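Hydrolase, isochorismatase family (Pseudomonas putida, PDB 4L07) probably hydrolyses the amide bond of maleamate, releasing maleate and ammonia, as a maleamate amidase of the isochorismatase family. Local coordinates at residues T136-V150 against F162-R174. Residues are numbered along the deposited sequence; the frame is centred on the assembly and turned at random.
Sequences TDTVVVTGATTSGCV and FKVLVPADCCADR. With SO4 (sulfate ion), chain C.
The guanidinium of Arg174 lays one face over the methyl of Thr145, whose CG2 is 3.4 Å from Arg174 NH1, and turns its edge to the sulfate, both NH1 and NH2 donating to O1. At the far end, the edge of the Phe162 ring meets Thr136 O in plane, CE1 lying 3.3 Å from that oxygen; its weakly positive edge hydrogens suit a carbonyl. Between these groups the two strands run parallel. Val139 N to Lys163 O (2.8 Å) and Leu165 N to Val139 O are nearly straight bonds, and branched side chains suit the buried sheet: Val139 CG2 touches Val164 CG2 at 3.8 Å, with helix 146-159 packed on that face. A 3-10 turn at 168-170 interrupts the strand before Gly143 N bonds to Cys170 O, leaving Val141 O buried without a polar partner; a side chain on Gly143 would strike Thr142 O, so glycine fits. With CG anti to the backbone N (chi1 -150°), Asp173 reaches the helix start, where OD2 takes Ser147 OG on its syn lone pair (2.7 Å) and Ser147 N from above the carboxylate plane (2.9 Å); OD1 accepts from Arg174 N. With an alanine here, these three donors would probably lose their carboxylate acceptor, leaving the helix's first turn less firmly tied to the strand end. Thr145 gives its N and OG1 to sulfate O2, which Cys149 N also grips at 2.8 Å. The sulfate, probably from the crystallisation liquor, may mark where substrate binds. The beta-alpha-beta crossover, with a cis peptide before Thr145 and Cys149 at the helix start, resembles the active site of other isochorismatase-family hydrolases.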
loop_
_atom_site.group_PDB
_atom_site.type_symbol
_atom_site.label_atom_id
_atom_site.label_comp_id
_atom_site.label_asym_id
_atom_site.label_seq_id
_atom_site.Cartn_x
_atom_site.Cartn_y
_atom_site.Cartn_z
ATOM N N THR A 136 4.527 15.063 9.497
ATOM C CA THR A 136 4.343 14.471 10.821
ATOM C C THR A 136 5.495 13.506 11.090
ATOM O O THR A 136 5.919 12.791 10.180
ATOM C CB THR A 136 2.998 13.715 10.892
ATOM O OG1 THR A 136 1.923 14.642 10.708
ATOM C CG2 THR A 136 2.815 13.012 12.228
ATOM N N ASP A 137 6.011 13.502 12.321
ATOM C CA ASP A 137 7.056 12.546 12.707
ATOM C C ASP A 137 6.664 11.636 13.875
ATOM O O ASP A 137 7.290 10.590 14.092
ATOM C CB ASP A 137 8.399 13.246 12.984
ATOM C CG ASP A 137 8.316 14.311 14.078
ATOM O OD1 ASP A 137 7.397 14.282 14.921
ATOM O OD2 ASP A 137 9.211 15.184 14.101
ATOM N N THR A 138 5.634 12.040 14.615
ATOM C CA THR A 138 5.206 11.330 15.819
ATOM C C THR A 138 3.685 11.313 15.870
ATOM O O THR A 138 3.042 12.361 15.745
ATOM C CB THR A 138 5.751 12.008 17.097
ATOM O OG1 THR A 138 7.155 12.243 16.953
ATOM C CG2 THR A 138 5.511 11.129 18.330
ATOM N N VAL A 139 3.111 10.123 16.038
ATOM C CA VAL A 139 1.659 9.990 16.131
ATOM C C VAL A 139 1.242 9.524 17.518
ATOM O O VAL A 139 1.936 8.716 18.150
ATOM C CB VAL A 139 1.049 9.076 15.035
ATOM C CG1 VAL A 139 1.287 9.673 13.648
ATOM C CG2 VAL A 139 1.597 7.653 15.109
ATOM N N VAL A 140 0.128 10.067 17.998
ATOM C CA VAL A 140 -0.495 9.573 19.221
ATOM C C VAL A 140 -1.764 8.830 18.812
ATOM O O VAL A 140 -2.650 9.389 18.143
ATOM C CB VAL A 140 -0.783 10.681 20.267
ATOM C CG1 VAL A 140 0.345 11.706 20.331
ATOM C CG2 VAL A 140 -2.107 11.350 20.002
ATOM N N VAL A 141 -1.830 7.557 19.181
ATOM C CA VAL A 141 -2.942 6.714 18.772
ATOM C C VAL A 141 -3.883 6.471 19.949
ATOM O O VAL A 141 -3.445 6.103 21.036
ATOM C CB VAL A 141 -2.460 5.375 18.165
ATOM C CG1 VAL A 141 -3.642 4.569 17.637
ATOM C CG2 VAL A 141 -1.464 5.620 17.040
ATOM N N THR A 142 -5.171 6.695 19.702
ATOM C CA THR A 142 -6.247 6.500 20.674
ATOM C C THR A 142 -7.394 5.779 19.965
ATOM O O THR A 142 -7.388 5.667 18.742
ATOM C CB THR A 142 -6.786 7.856 21.193
ATOM O OG1 THR A 142 -7.446 8.559 20.126
ATOM C CG2 THR A 142 -5.660 8.731 21.741
ATOM N N GLY A 143 -8.375 5.281 20.714
ATOM C CA GLY A 143 -9.568 4.726 20.088
ATOM C C GLY A 143 -10.060 3.374 20.571
ATOM O O GLY A 143 -9.791 2.969 21.700
ATOM N N ALA A 144 -10.796 2.687 19.701
ATOM C CA ALA A 144 -11.388 1.389 20.013
ATOM C C ALA A 144 -11.269 0.444 18.816
ATOM O O ALA A 144 -11.483 0.872 17.685
ATOM C CB ALA A 144 -12.851 1.566 20.398
ATOM N N THR A 145 -10.929 -0.828 19.034
ATOM C CA THR A 145 -10.587 -1.373 20.346
ATOM C C THR A 145 -9.084 -1.582 20.421
ATOM O O THR A 145 -8.410 -1.729 19.396
ATOM C CB THR A 145 -11.282 -2.725 20.618
ATOM O OG1 THR A 145 -10.850 -3.697 19.648
ATOM C CG2 THR A 145 -12.796 -2.572 20.545
ATOM N N THR A 146 -8.559 -1.606 21.638
ATOM C CA THR A 146 -7.118 -1.771 21.848
ATOM C C THR A 146 -6.539 -2.949 21.070
ATOM O O THR A 146 -5.529 -2.803 20.370
ATOM C CB THR A 146 -6.800 -1.945 23.336
ATOM O OG1 THR A 146 -7.576 -0.999 24.078
ATOM C CG2 THR A 146 -5.323 -1.708 23.599
ATOM N N SER A 147 -7.194 -4.103 21.185
ATOM C CA SER A 147 -6.692 -5.333 20.574
ATOM C C SER A 147 -6.956 -5.432 19.076
ATOM O O SER A 147 -6.340 -6.250 18.402
ATOM C CB SER A 147 -7.235 -6.575 21.288
ATOM O OG SER A 147 -8.656 -6.607 21.313
ATOM N N GLY A 148 -7.866 -4.605 18.562
ATOM C CA GLY A 148 -8.262 -4.671 17.156
ATOM C C GLY A 148 -7.707 -3.520 16.344
ATOM O O GLY A 148 -6.518 -3.501 15.999
ATOM N N CYS A 149 -8.572 -2.549 16.056
ATOM C CA CYS A 149 -8.219 -1.401 15.219
ATOM C C CYS A 149 -7.055 -0.557 15.759
ATOM O O CYS A 149 -6.225 -0.083 14.983
ATOM C CB CYS A 149 -9.448 -0.534 14.970
ATOM N N VAL A 150 -6.980 -0.382 17.080
ATOM C CA VAL A 150 -5.903 0.419 17.680
ATOM C C VAL A 150 -4.548 -0.244 17.463
ATOM O O VAL A 150 -3.637 0.378 16.898
ATOM C CB VAL A 150 -6.133 0.696 19.182
ATOM C CG1 VAL A 150 -4.917 1.390 19.803
ATOM C CG2 VAL A 150 -7.366 1.563 19.368
ATOM N N PHE A 162 6.619 6.425 11.188
ATOM C CA PHE A 162 6.270 7.362 12.267
ATOM C C PHE A 162 6.523 6.765 13.642
ATOM O O PHE A 162 6.281 5.585 13.867
ATOM C CB PHE A 162 4.810 7.819 12.155
ATOM C CG PHE A 162 4.446 8.304 10.783
ATOM C CD1 PHE A 162 4.799 9.581 10.372
ATOM C CD2 PHE A 162 3.773 7.470 9.892
ATOM C CE1 PHE A 162 4.481 10.028 9.096
ATOM C CE2 PHE A 162 3.459 7.907 8.614
ATOM C CZ PHE A 162 3.817 9.189 8.216
ATOM N N LYS A 163 7.023 7.596 14.552
ATOM C CA LYS A 163 7.159 7.214 15.955
ATOM C C LYS A 163 5.772 7.205 16.579
ATOM O O LYS A 163 4.916 8.024 16.215
ATOM C CB LYS A 163 8.085 8.185 16.676
ATOM C CG LYS A 163 9.533 8.067 16.214
ATOM C CD LYS A 163 10.287 9.371 16.378
ATOM C CE LYS A 163 11.763 9.196 16.045
ATOM N NZ LYS A 163 12.506 8.538 17.158
ATOM N N VAL A 164 5.546 6.283 17.511
ATOM C CA VAL A 164 4.203 6.043 18.027
ATOM C C VAL A 164 4.111 6.125 19.545
ATOM O O VAL A 164 4.892 5.487 20.267
ATOM C CB VAL A 164 3.655 4.670 17.574
ATOM C CG1 VAL A 164 2.252 4.433 18.118
ATOM C CG2 VAL A 164 3.622 4.583 16.061
ATOM N N LEU A 165 3.130 6.897 20.006
ATOM C CA LEU A 165 2.778 6.971 21.423
ATOM C C LEU A 165 1.330 6.534 21.614
ATOM O O LEU A 165 0.445 6.929 20.849
ATOM C CB LEU A 165 2.957 8.407 21.935
ATOM C CG LEU A 165 4.303 9.101 21.666
ATOM C CD1 LEU A 165 4.262 10.549 22.143
ATOM C CD2 LEU A 165 5.456 8.359 22.338
ATOM N N VAL A 166 1.084 5.719 22.637
ATOM C CA VAL A 166 -0.262 5.245 22.917
ATOM C C VAL A 166 -0.663 5.506 24.377
ATOM O O VAL A 166 -0.169 4.834 25.283
ATOM C CB VAL A 166 -0.447 3.755 22.513
ATOM C CG1 VAL A 166 0.629 2.881 23.120
ATOM C CG2 VAL A 166 -1.831 3.241 22.887
ATOM N N PRO A 167 -1.541 6.499 24.600
ATOM C CA PRO A 167 -2.076 6.705 25.950
ATOM C C PRO A 167 -3.100 5.628 26.284
ATOM O O PRO A 167 -4.189 5.598 25.710
ATOM C CB PRO A 167 -2.729 8.092 25.870
ATOM C CG PRO A 167 -3.005 8.318 24.422
ATOM C CD PRO A 167 -1.945 7.567 23.668
ATOM N N ALA A 168 -2.733 4.745 27.210
ATOM C CA ALA A 168 -3.538 3.575 27.561
ATOM C C ALA A 168 -4.941 3.952 28.029
ATOM O O ALA A 168 -5.910 3.240 27.749
ATOM C CB ALA A 168 -2.823 2.744 28.621
ATOM N N ASP A 169 -5.044 5.086 28.719
ATOM C CA ASP A 169 -6.329 5.564 29.229
ATOM C C ASP A 169 -7.217 6.199 28.151
ATOM O O ASP A 169 -8.279 6.740 28.458
ATOM C CB ASP A 169 -6.132 6.509 30.432
ATOM C CG ASP A 169 -5.357 7.769 30.083
ATOM O OD1 ASP A 169 -5.583 8.803 30.748
ATOM O OD2 ASP A 169 -4.519 7.741 29.158
ATOM N N CYS A 170 -6.777 6.122 26.893
ATOM C CA CYS A 170 -7.553 6.586 25.738
ATOM C C CYS A 170 -7.955 5.433 24.817
ATOM O O CYS A 170 -8.553 5.643 23.753
ATOM C CB CYS A 170 -6.733 7.589 24.933
ATOM S SG CYS A 170 -6.448 9.137 25.796
ATOM N N CYS A 171 -7.623 4.220 25.240
ATOM C CA CYS A 171 -7.885 3.024 24.461
ATOM C C CYS A 171 -8.936 2.175 25.164
ATOM O O CYS A 171 -8.775 1.831 26.337
ATOM C CB CYS A 171 -6.584 2.245 24.268
ATOM S SG CYS A 171 -5.341 3.132 23.291
ATOM N N ALA A 172 -10.011 1.855 24.449
ATOM C CA ALA A 172 -11.105 1.047 24.995
ATOM C C ALA A 172 -11.130 -0.334 24.341
ATOM O O ALA A 172 -10.761 -0.486 23.175
ATOM C CB ALA A 172 -12.434 1.760 24.793
ATOM N N ASP A 173 -11.559 -1.340 25.093
ATOM C CA ASP A 173 -11.721 -2.682 24.542
ATOM C C ASP A 173 -12.904 -3.416 25.180
ATOM O O ASP A 173 -13.505 -2.926 26.158
ATOM C CB ASP A 173 -10.420 -3.482 24.707
ATOM C CG ASP A 173 -10.227 -4.518 23.609
ATOM O OD1 ASP A 173 -11.235 -5.021 23.067
ATOM O OD2 ASP A 173 -9.058 -4.834 23.289
ATOM N N ARG A 174 -13.230 -4.579 24.620
ATOM C CA ARG A 174 -14.362 -5.407 25.047
ATOM C C ARG A 174 -14.068 -6.223 26.287
ATOM O O ARG A 174 -14.989 -6.671 26.966
ATOM C CB ARG A 174 -14.775 -6.359 23.925
ATOM C CG ARG A 174 -15.346 -5.630 22.737
ATOM C CD ARG A 174 -15.730 -6.535 21.588
ATOM N NE ARG A 174 -16.187 -5.695 20.489
ATOM C CZ ARG A 174 -15.400 -5.217 19.531
ATOM N NH1 ARG A 174 -14.103 -5.522 19.511
ATOM N NH2 ARG A 174 -15.915 -4.433 18.590
HETATM S S SO4 C . -12.231 -3.790 16.533
HETATM O O1 SO4 C . -13.435 -3.798 17.406
HETATM O O2 SO4 C . -11.193 -2.914 17.090
HETATM O O3 SO4 C . -11.690 -5.164 16.441
HETATM O O4 SO4 C . -12.585 -3.330 15.161
#